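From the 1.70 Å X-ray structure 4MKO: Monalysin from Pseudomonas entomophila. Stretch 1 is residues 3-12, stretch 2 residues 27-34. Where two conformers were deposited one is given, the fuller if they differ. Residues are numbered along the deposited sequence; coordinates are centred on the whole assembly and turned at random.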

# COMPACT_ATOMS: atom_id res chain seq x y z
N ARG A 3 11.71 0.21 13.57
CA ARG A 3 12.96 0.11 12.80
C ARG A 3 12.72 -0.42 11.38
O ARG A 3 13.12 -1.55 11.04
N PHE A 4 12.07 0.40 10.55
CA PHE A 4 11.75 0.01 9.17
C PHE A 4 13.02 -0.11 8.29
O PHE A 4 12.94 -0.65 7.17
N ASP A 5 14.20 0.29 8.84
CA ASP A 5 15.48 0.13 8.16
C ASP A 5 15.81 -1.37 8.01
O ASP A 5 16.64 -1.74 7.17
N GLN A 6 15.13 -2.24 8.78
CA GLN A 6 15.33 -3.70 8.70
C GLN A 6 14.79 -4.30 7.41
O GLN A 6 15.20 -5.40 7.03
N TYR A 7 13.80 -3.62 6.76
CA TYR A 7 13.16 -4.19 5.59
C TYR A 7 13.95 -3.90 4.32
O TYR A 7 14.49 -2.80 4.20
N PRO A 8 14.03 -4.88 3.39
CA PRO A 8 14.78 -4.66 2.14
C PRO A 8 13.95 -3.81 1.16
O PRO A 8 12.78 -3.55 1.42
N THR A 9 14.56 -3.45 0.02
CA THR A 9 13.91 -2.68 -1.05
C THR A 9 13.76 -3.59 -2.27
O THR A 9 14.72 -4.26 -2.67
N LYS A 10 12.56 -3.62 -2.86
CA LYS A 10 12.27 -4.50 -4.00
C LYS A 10 11.69 -3.69 -5.14
O LYS A 10 10.93 -2.76 -4.91
N LYS A 11 12.06 -4.05 -6.38
CA LYS A 11 11.56 -3.36 -7.57
C LYS A 11 10.74 -4.35 -8.42
O LYS A 11 11.32 -5.27 -9.00
N GLY A 12 9.43 -4.15 -8.47
CA GLY A 12 8.52 -4.93 -9.29
C GLY A 12 8.03 -6.21 -8.65
O GLY A 12 8.58 -6.67 -7.64
N LYS A 27 8.35 -13.08 6.94
CA LYS A 27 8.37 -11.83 6.18
C LYS A 27 7.19 -10.95 6.56
O LYS A 27 6.09 -11.47 6.78
N GLN A 28 7.42 -9.63 6.69
CA GLN A 28 6.34 -8.69 7.05
C GLN A 28 6.09 -7.69 5.92
O GLN A 28 4.95 -7.29 5.69
N GLY A 29 7.16 -7.24 5.28
CA GLY A 29 7.02 -6.21 4.25
C GLY A 29 8.33 -5.72 3.69
O GLY A 29 9.41 -6.11 4.14
N CYS A 30 8.23 -4.90 2.65
CA CYS A 30 9.41 -4.39 1.98
C CYS A 30 9.17 -2.98 1.46
O CYS A 30 8.02 -2.60 1.19
N TRP A 31 10.25 -2.20 1.35
CA TRP A 31 10.20 -0.89 0.69
C TRP A 31 10.10 -1.23 -0.80
O TRP A 31 10.65 -2.24 -1.25
N VAL A 32 9.39 -0.40 -1.55
CA VAL A 32 9.20 -0.64 -2.99
C VAL A 32 9.87 0.49 -3.77
O VAL A 32 9.60 1.65 -3.50
N ASP A 33 10.70 0.13 -4.75
CA ASP A 33 11.36 1.08 -5.65
C ASP A 33 10.43 1.20 -6.85
O ASP A 33 10.34 0.27 -7.68
N GLY A 34 9.67 2.28 -6.89
CA GLY A 34 8.71 2.53 -7.96
C GLY A 34 8.85 3.91 -8.54
O GLY A 34 9.53 4.76 -7.95

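Trp31 forms the apolar centre of the contact and has the largest area covered by the partner stretch of any residue here. Its side chain (chi1 m, chi2 91°) lies on the same face of the short parallel sheet as Thr9, and its indole reaches back along stretch 1 to the 3-10 segment. There CZ2 of Trp31 packs 3.7 Å from CB of Phe4, meeting the Phe4 ring near its plane, while CD1 of Trp31 lies 3.9 Å from CB of Tyr7. The same placement satisfies the indole nitrogen: NE1 of Trp31 donates to O of Phe4 at 2.9 Å, a nearly straight bond. Phe4 (m) starts toward stretch 2, but the end of its ring leads away.

Tyr7, also m, points toward stretch 2 and brings its ring close to Gly29, with CD1 of Tyr7 3.3 Å from O of Gly29. Beyond it, OH of Tyr7 donates to OE1 of Gln28 at 2.7 Å; the m, t rotamer of Gln28 brings the amide to the ring edge, and its NE2 is bonded elsewhere in the structure.

Past Tyr7 the strands pair. N of Trp31 donates to O of Pro8, N of Lys10 to O of Trp31, and N of Asp33 to O of Lys10, each at 2.9 Å. On the Trp31 face, OG1 of Thr9 (m) approaches CB of Trp31 at 3.6 Å. On the opposite face, Lys10 shares its side with Val32 (t); CG of Lys10 lies 3.8 Å from SG of Cys30 (p) before the chain leads away.

At the polar edge, Asp33 (t) points toward stretch 1, its CB 4.0 Å from CG2 of Thr9. The extended, all-t Lys11 passes it with CD 3.6 Å from OD2 of Asp33. A water accepts from N of Gly12 and donates to O of Asp33, both at 2.8 Å, bridging the backbones.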

# COMPACT_ATOMS: atom_id res chain seq x y z
CB ARG A 3 13.98 -0.77 13.57
CG ARG A 3 14.31 -0.30 15.00
CD ARG A 3 15.24 0.91 15.06
NE ARG A 3 16.51 0.70 14.37
CZ ARG A 3 17.56 0.09 14.90
NH1 ARG A 3 17.51 -0.39 16.13
NH2 ARG A 3 18.67 -0.06 14.19
CB PHE A 4 10.66 0.91 8.57
CG PHE A 4 9.25 0.44 8.85
CD1 PHE A 4 8.87 0.01 10.12
CD2 PHE A 4 8.28 0.45 7.85
CE1 PHE A 4 7.55 -0.38 10.40
CE2 PHE A 4 6.96 0.04 8.12
CZ PHE A 4 6.60 -0.37 9.39
CB ASP A 5 16.62 0.92 8.86
CG ASP A 5 16.75 0.81 10.38
OD1 ASP A 5 15.80 0.36 11.04
OD2 ASP A 5 17.79 1.24 10.91
CB GLN A 6 14.70 -4.43 9.91
CG GLN A 6 13.17 -4.58 9.85
CD GLN A 6 12.60 -5.12 11.13
OE1 GLN A 6 12.62 -6.33 11.38
NE2 GLN A 6 12.06 -4.23 11.96
CB TYR A 7 11.71 -3.70 5.45
CG TYR A 7 10.87 -3.96 6.68
CD1 TYR A 7 10.59 -5.26 7.10
CD2 TYR A 7 10.39 -2.91 7.45
CE1 TYR A 7 9.86 -5.50 8.26
CE2 TYR A 7 9.64 -3.14 8.60
CZ TYR A 7 9.38 -4.44 9.00
OH TYR A 7 8.64 -4.69 10.13
CB PRO A 8 14.96 -6.08 1.59
CG PRO A 8 13.72 -6.80 2.05
CD PRO A 8 13.43 -6.23 3.42
CB THR A 9 14.73 -1.41 -1.37
OG1 THR A 9 14.82 -0.62 -0.19
CG2 THR A 9 14.10 -0.57 -2.49
CB LYS A 10 11.28 -5.61 -3.60
CG LYS A 10 11.74 -6.48 -2.42
CD LYS A 10 12.95 -7.33 -2.81
CE LYS A 10 13.64 -7.91 -1.61
NZ LYS A 10 14.81 -8.72 -2.04
CB LYS A 11 12.73 -2.78 -8.37
CG LYS A 11 12.32 -2.02 -9.64
CD LYS A 11 13.56 -1.41 -10.28
CE LYS A 11 13.24 -0.65 -11.54
NZ LYS A 11 14.48 -0.11 -12.17
CB LYS A 27 8.35 -12.13 4.66
CG LYS A 27 9.50 -13.04 4.15
CD LYS A 27 10.91 -12.56 4.57
CE LYS A 27 12.01 -13.43 4.01
NZ LYS A 27 12.35 -13.01 2.62
CB GLN A 28 6.72 -7.88 8.30
CG GLN A 28 6.62 -8.63 9.62
CD GLN A 28 7.12 -7.76 10.74
OE1 GLN A 28 8.28 -7.31 10.74
NE2 GLN A 28 6.25 -7.47 11.70
CB CYS A 30 9.85 -5.34 0.86
SG CYS A 30 8.65 -5.58 -0.48
CB TRP A 31 11.49 -0.11 0.96
CG TRP A 31 11.62 0.31 2.39
CD1 TRP A 31 12.24 -0.38 3.39
CD2 TRP A 31 11.08 1.49 2.99
NE1 TRP A 31 12.19 0.34 4.56
CE2 TRP A 31 11.46 1.48 4.35
CE3 TRP A 31 10.30 2.57 2.51
CZ2 TRP A 31 11.10 2.51 5.24
CZ3 TRP A 31 9.96 3.59 3.39
CH2 TRP A 31 10.35 3.56 4.74
CB VAL A 32 7.67 -0.72 -3.33
CG1 VAL A 32 7.45 -0.82 -4.84
CG2 VAL A 32 7.02 -1.90 -2.61
CB ASP A 33 12.75 0.54 -6.07
CG ASP A 33 13.46 1.29 -7.18
OD1 ASP A 33 12.98 2.38 -7.58
OD2 ASP A 33 14.51 0.81 -7.65
O HOH W 1 8.31 -1.67 -8.07